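Local coordinates for putative acetylornithine deacetylase (Sulfolobus tokodaii, PDB 3VPB), which probably catalyses the ATP-dependent joining of the amino group of glutamate to the gamma-carboxyl group of the C-terminal glutamate of the carrier protein LysW, at residues M1-E14 with R46-R59. Residues are numbered along the deposited sequence; the frame is centred on the assembly and turned at random.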
loop_
_atom_site.group_PDB
_atom_site.type_symbol
_atom_site.label_atom_id
_atom_site.label_comp_id
_atom_site.label_asym_id
_atom_site.label_seq_id
_atom_site.Cartn_x
_atom_site.Cartn_y
_atom_site.Cartn_z
ATOM N N MET B 1 42.367 -0.086 13.340
ATOM C CA MET B 1 41.143 -0.003 12.494
ATOM C C MET B 1 39.943 -0.425 13.339
ATOM O O MET B 1 40.036 -1.334 14.177
ATOM C CB MET B 1 41.298 -0.894 11.260
ATOM C CG MET B 1 40.307 -0.650 10.144
ATOM S SD MET B 1 40.599 -1.715 8.699
ATOM C CE MET B 1 40.829 -3.324 9.421
ATOM N N ARG B 2 38.847 0.302 13.165
ATOM C CA ARG B 2 37.601 0.015 13.845
ATOM C C ARG B 2 36.544 -0.092 12.771
ATOM O O ARG B 2 36.328 0.848 12.010
ATOM C CB ARG B 2 37.244 1.128 14.839
ATOM C CG ARG B 2 37.453 0.735 16.267
ATOM C CD ARG B 2 36.131 0.717 17.052
ATOM N NE ARG B 2 36.016 1.948 17.827
ATOM C CZ ARG B 2 35.050 2.231 18.701
ATOM N NH1 ARG B 2 34.043 1.377 18.930
ATOM N NH2 ARG B 2 35.090 3.395 19.343
ATOM N N VAL B 3 35.884 -1.236 12.734
ATOM C CA VAL B 3 34.891 -1.531 11.721
ATOM C C VAL B 3 33.531 -1.572 12.391
ATOM O O VAL B 3 33.402 -2.022 13.518
ATOM C CB VAL B 3 35.169 -2.928 11.077
ATOM C CG1 VAL B 3 34.031 -3.351 10.126
ATOM C CG2 VAL B 3 36.517 -2.913 10.347
ATOM N N VAL B 4 32.514 -1.070 11.698
ATOM C CA VAL B 4 31.143 -1.305 12.149
ATOM C C VAL B 4 30.408 -2.139 11.126
ATOM O O VAL B 4 30.486 -1.876 9.936
ATOM C CB VAL B 4 30.380 0.017 12.529
ATOM C CG1 VAL B 4 30.215 0.941 11.352
ATOM C CG2 VAL B 4 28.994 -0.321 13.164
ATOM N N LEU B 5 29.694 -3.158 11.600
ATOM C CA LEU B 5 28.909 -4.021 10.740
ATOM C C LEU B 5 27.453 -3.614 10.952
ATOM O O LEU B 5 26.968 -3.689 12.056
ATOM C CB LEU B 5 29.143 -5.498 11.130
ATOM C CG LEU B 5 28.364 -6.641 10.438
ATOM C CD1 LEU B 5 28.651 -6.648 8.922
ATOM C CD2 LEU B 5 28.755 -8.015 11.051
ATOM N N ILE B 6 26.813 -3.113 9.894
ATOM C CA ILE B 6 25.499 -2.512 9.975
ATOM C C ILE B 6 24.506 -3.562 9.490
ATOM O O ILE B 6 24.615 -4.056 8.371
ATOM C CB ILE B 6 25.420 -1.257 9.042
ATOM C CG1 ILE B 6 26.382 -0.155 9.505
ATOM C CG2 ILE B 6 23.966 -0.749 8.909
ATOM C CD1 ILE B 6 26.023 0.436 10.904
ATOM N N VAL B 7 23.526 -3.907 10.325
ATOM C CA VAL B 7 22.649 -5.037 10.003
ATOM C C VAL B 7 21.194 -4.686 10.349
ATOM O O VAL B 7 20.949 -3.722 11.078
ATOM C CB VAL B 7 23.065 -6.307 10.809
ATOM C CG1 VAL B 7 24.563 -6.641 10.564
ATOM C CG2 VAL B 7 22.780 -6.146 12.323
ATOM N N ASP B 8 20.240 -5.430 9.791
ATOM C CA ASP B 8 18.877 -5.400 10.334
ATOM C C ASP B 8 18.415 -6.807 10.693
ATOM O O ASP B 8 18.030 -7.087 11.838
ATOM C CB ASP B 8 17.866 -4.617 9.449
ATOM C CG ASP B 8 17.818 -5.078 7.990
ATOM O OD1 ASP B 8 17.156 -4.370 7.167
ATOM O OD2 ASP B 8 18.398 -6.125 7.637
ATOM N N ILE B 9 18.452 -7.693 9.709
ATOM C CA ILE B 9 18.240 -9.107 9.967
ATOM C C ILE B 9 19.586 -9.789 9.775
ATOM O O ILE B 9 20.254 -9.572 8.766
ATOM C CB ILE B 9 17.185 -9.734 9.010
ATOM C CG1 ILE B 9 15.756 -9.312 9.388
ATOM C CG2 ILE B 9 17.273 -11.268 9.065
ATOM C CD1 ILE B 9 15.396 -7.860 9.129
ATOM N N VAL B 10 19.984 -10.602 10.744
ATOM C CA VAL B 10 21.260 -11.300 10.699
ATOM C C VAL B 10 21.076 -12.669 10.035
ATOM O O VAL B 10 20.450 -13.574 10.617
ATOM C CB VAL B 10 21.895 -11.413 12.118
ATOM C CG1 VAL B 10 23.063 -12.356 12.108
ATOM C CG2 VAL B 10 22.343 -10.036 12.620
ATOM N N ARG B 11 21.544 -12.783 8.789
ATOM C CA ARG B 11 21.528 -14.054 8.056
ATOM C C ARG B 11 22.872 -14.747 8.217
ATOM O O ARG B 11 23.811 -14.195 8.818
ATOM C CB ARG B 11 21.312 -13.841 6.542
ATOM C CG ARG B 11 20.129 -13.008 6.138
ATOM C CD ARG B 11 20.306 -12.463 4.742
ATOM N NE ARG B 11 21.178 -11.279 4.735
ATOM C CZ ARG B 11 21.201 -10.367 3.772
ATOM N NH1 ARG B 11 20.403 -10.509 2.720
ATOM N NH2 ARG B 11 22.002 -9.295 3.876
ATOM N N GLN B 12 22.993 -15.927 7.605
ATOM C CA GLN B 12 24.267 -16.644 7.611
ATOM C C GLN B 12 25.408 -15.750 7.151
ATOM O O GLN B 12 26.494 -15.790 7.723
ATOM C CB GLN B 12 24.196 -17.895 6.727
ATOM C CG GLN B 12 24.082 -19.201 7.501
ATOM C CD GLN B 12 25.291 -19.469 8.391
ATOM O OE1 GLN B 12 25.176 -19.453 9.614
ATOM N NE2 GLN B 12 26.458 -19.684 7.784
ATOM N N GLU B 13 25.138 -14.933 6.139
ATOM C CA GLU B 13 26.157 -14.072 5.565
ATOM C C GLU B 13 26.707 -13.103 6.621
ATOM O O GLU B 13 27.909 -12.895 6.712
ATOM C CB GLU B 13 25.587 -13.279 4.387
ATOM C CG GLU B 13 25.473 -14.064 3.058
ATOM C CD GLU B 13 24.223 -14.928 2.925
ATOM O OE1 GLU B 13 24.033 -15.498 1.824
ATOM O OE2 GLU B 13 23.435 -15.038 3.889
ATOM N N GLU B 14 25.814 -12.482 7.385
ATOM C CA GLU B 14 26.250 -11.549 8.420
ATOM C C GLU B 14 27.033 -12.254 9.530
ATOM O O GLU B 14 28.022 -11.715 10.031
ATOM C CB GLU B 14 25.075 -10.765 8.988
ATOM C CG GLU B 14 24.541 -9.706 8.015
ATOM C CD GLU B 14 23.817 -10.306 6.792
ATOM O OE1 GLU B 14 22.969 -11.208 6.964
ATOM O OE2 GLU B 14 24.092 -9.867 5.660
ATOM N N ARG B 46 34.065 7.560 14.746
ATOM C CA ARG B 46 34.912 6.648 15.500
ATOM C C ARG B 46 35.221 5.378 14.690
ATOM O O ARG B 46 36.212 4.696 14.972
ATOM C CB ARG B 46 34.275 6.317 16.856
ATOM C CG ARG B 46 33.100 5.339 16.829
ATOM C CD ARG B 46 32.432 5.316 18.198
ATOM N NE ARG B 46 31.238 4.476 18.272
ATOM C CZ ARG B 46 29.992 4.920 18.097
ATOM N NH1 ARG B 46 28.970 4.081 18.206
ATOM N NH2 ARG B 46 29.762 6.196 17.801
ATOM N N TYR B 47 34.390 5.079 13.680
ATOM C CA TYR B 47 34.641 3.930 12.792
ATOM C C TYR B 47 35.368 4.355 11.539
ATOM O O TYR B 47 35.098 5.409 10.959
ATOM C CB TYR B 47 33.348 3.203 12.423
ATOM C CG TYR B 47 32.554 2.771 13.629
ATOM C CD1 TYR B 47 33.024 1.759 14.463
ATOM C CD2 TYR B 47 31.334 3.380 13.936
ATOM C CE1 TYR B 47 32.300 1.360 15.578
ATOM C CE2 TYR B 47 30.593 2.977 15.057
ATOM C CZ TYR B 47 31.103 1.979 15.875
ATOM O OH TYR B 47 30.374 1.568 16.970
ATOM N N ASP B 48 36.322 3.527 11.142
ATOM C CA ASP B 48 37.076 3.742 9.922
ATOM C C ASP B 48 36.329 3.204 8.707
ATOM O O ASP B 48 36.309 3.843 7.630
ATOM C CB ASP B 48 38.439 3.103 10.107
ATOM C CG ASP B 48 39.168 3.688 11.328
ATOM O OD1 ASP B 48 39.449 4.903 11.313
ATOM O OD2 ASP B 48 39.381 2.968 12.320
ATOM N N VAL B 49 35.671 2.052 8.885
ATOM C CA VAL B 49 35.002 1.389 7.771
ATOM C C VAL B 49 33.673 0.838 8.278
ATOM O O VAL B 49 33.607 0.340 9.387
ATOM C CB VAL B 49 35.836 0.197 7.217
ATOM C CG1 VAL B 49 35.043 -0.573 6.157
ATOM C CG2 VAL B 49 37.157 0.683 6.628
ATOM N N ALA B 50 32.648 0.940 7.440
ATOM C CA ALA B 50 31.321 0.339 7.731
ATOM C C ALA B 50 30.986 -0.698 6.660
ATOM O O ALA B 50 31.133 -0.431 5.470
ATOM C CB ALA B 50 30.255 1.429 7.770
ATOM N N ILE B 51 30.554 -1.891 7.080
ATOM C CA ILE B 51 30.195 -2.944 6.109
ATOM C C ILE B 51 28.682 -2.928 6.131
ATOM O O ILE B 51 28.090 -3.137 7.177
ATOM C CB ILE B 51 30.726 -4.311 6.538
ATOM C CG1 ILE B 51 32.253 -4.277 6.665
ATOM C CG2 ILE B 51 30.252 -5.450 5.563
ATOM C CD1 ILE B 51 32.828 -5.640 7.136
ATOM N N ILE B 52 28.078 -2.583 4.997
ATOM C CA ILE B 52 26.653 -2.246 4.986
ATOM C C ILE B 52 25.904 -3.506 4.582
ATOM O O ILE B 52 25.924 -3.895 3.425
ATOM C CB ILE B 52 26.341 -1.083 3.964
ATOM C CG1 ILE B 52 27.132 0.216 4.293
ATOM C CG2 ILE B 52 24.818 -0.837 3.916
ATOM C CD1 ILE B 52 26.876 0.794 5.734
ATOM N N ARG B 53 25.180 -4.083 5.539
ATOM C CA ARG B 53 24.544 -5.393 5.367
ATOM C C ARG B 53 23.004 -5.496 5.579
ATOM O O ARG B 53 22.485 -6.609 5.589
ATOM C CB ARG B 53 25.278 -6.429 6.245
ATOM C CG ARG B 53 26.734 -6.704 5.792
ATOM C CD ARG B 53 26.796 -7.183 4.348
ATOM N NE ARG B 53 26.028 -8.424 4.182
ATOM C CZ ARG B 53 26.006 -9.130 3.056
ATOM N NH1 ARG B 53 25.300 -10.255 2.985
ATOM N NH2 ARG B 53 26.714 -8.716 2.014
ATOM N N PRO B 54 22.262 -4.367 5.734
ATOM C CA PRO B 54 20.820 -4.569 5.884
ATOM C C PRO B 54 20.183 -5.260 4.674
ATOM O O PRO B 54 20.598 -5.028 3.526
ATOM C CB PRO B 54 20.275 -3.120 5.996
ATOM C CG PRO B 54 21.426 -2.350 6.536
ATOM C CD PRO B 54 22.587 -2.936 5.775
ATOM N N VAL B 55 19.153 -6.063 4.955
ATOM C CA VAL B 55 18.369 -6.775 3.938
ATOM C C VAL B 55 17.466 -5.760 3.236
ATOM O O VAL B 55 17.161 -5.892 2.041
ATOM C CB VAL B 55 17.494 -7.893 4.577
ATOM C CG1 VAL B 55 16.782 -8.747 3.502
ATOM C CG2 VAL B 55 18.321 -8.780 5.525
ATOM N N SER B 56 17.031 -4.735 3.974
ATOM C CA SER B 56 16.191 -3.677 3.374
ATOM C C SER B 56 17.124 -2.777 2.576
ATOM O O SER B 56 18.073 -2.247 3.146
ATOM C CB SER B 56 15.529 -2.836 4.466
ATOM O OG SER B 56 15.070 -1.600 3.924
ATOM N N MET B 57 16.874 -2.615 1.283
ATOM C CA MET B 57 17.706 -1.734 0.461
ATOM C C MET B 57 17.647 -0.271 0.958
ATOM O O MET B 57 18.662 0.413 0.977
ATOM C CB MET B 57 17.319 -1.802 -1.005
ATOM C CG MET B 57 18.230 -0.953 -1.902
ATOM S SD MET B 57 17.577 0.713 -2.098
ATOM C CE MET B 57 16.461 0.301 -3.454
ATOM N N TYR B 58 16.481 0.192 1.386
ATOM C CA TYR B 58 16.396 1.569 1.913
ATOM C C TYR B 58 17.217 1.750 3.191
ATOM O O TYR B 58 17.890 2.776 3.355
ATOM C CB TYR B 58 14.951 2.016 2.111
ATOM C CG TYR B 58 14.190 2.182 0.804
ATOM C CD1 TYR B 58 14.630 3.058 -0.188
ATOM C CD2 TYR B 58 13.017 1.476 0.576
ATOM C CE1 TYR B 58 13.920 3.193 -1.398
ATOM C CE2 TYR B 58 12.306 1.611 -0.614
ATOM C CZ TYR B 58 12.753 2.475 -1.582
ATOM O OH TYR B 58 12.025 2.591 -2.751
ATOM N N ARG B 59 17.180 0.758 4.079
ATOM C CA ARG B 59 18.045 0.776 5.277
ATOM C C ARG B 59 19.522 0.765 4.913
ATOM O O ARG B 59 20.310 1.482 5.527
ATOM C CB ARG B 59 17.749 -0.388 6.225
ATOM C CG ARG B 59 16.402 -0.281 6.912
ATOM C CD ARG B 59 16.371 -1.124 8.167
ATOM N NE ARG B 59 15.054 -1.039 8.790
ATOM C CZ ARG B 59 14.238 -2.077 8.936
ATOM N NH1 ARG B 59 13.066 -1.898 9.520
ATOM N NH2 ARG B 59 14.613 -3.305 8.541
HETATM O O HOH W 1 21.416 -7.441 7.954
#
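Val4 and Ile51 bond through the backbone, Ile51 N to Val4 O at 2.9 Å, one rung between parallel strands 2-7 and 49-52, central in the four-stranded sheet of the preATP-grasp domain. On the face carrying Val4 and Ala50, Val4 CB sits 3.5 Å from the centroid of the Tyr47 ring, 6° off its normal, a CH-pi contact.

Arg53 N bonds Ile6 O at 2.9 Å. Arg53 CB lies beside that oxygen, CG packs on Leu5 CD1 at 3.7 Å, and CD lies 4.0 Å from Glu14 OE2. Bends at chi2 and chi3 (-60°) bring NE and NH1 round to OE2, which lies in the guanidinium plane facing CZ: NE uses its anti lone pair at 2.8 Å, NH1 comes from the syn side at 3.0 Å. NH1 also touches Glu13 CB, while NH2 bonds Pro255 O. Arg11 NH2 shares OE2; Arg11 N and NE take OE1.

Asp8 binds the turn after Arg53: OD2 accepts Val55 N (2.8 Å) and Ile9 N, OD1 Ser56 N and Arg59 NH2. Arg59 also bonds Leu108 O of the second subunit and Glu48 of LysW. Four N-H donors on Asp8 and five on Glu14 would probably stabilise both as anions, holding the start of helix 12-23 and this turn together beside Glu256, a probable substrate-binding residue paired with Arg11.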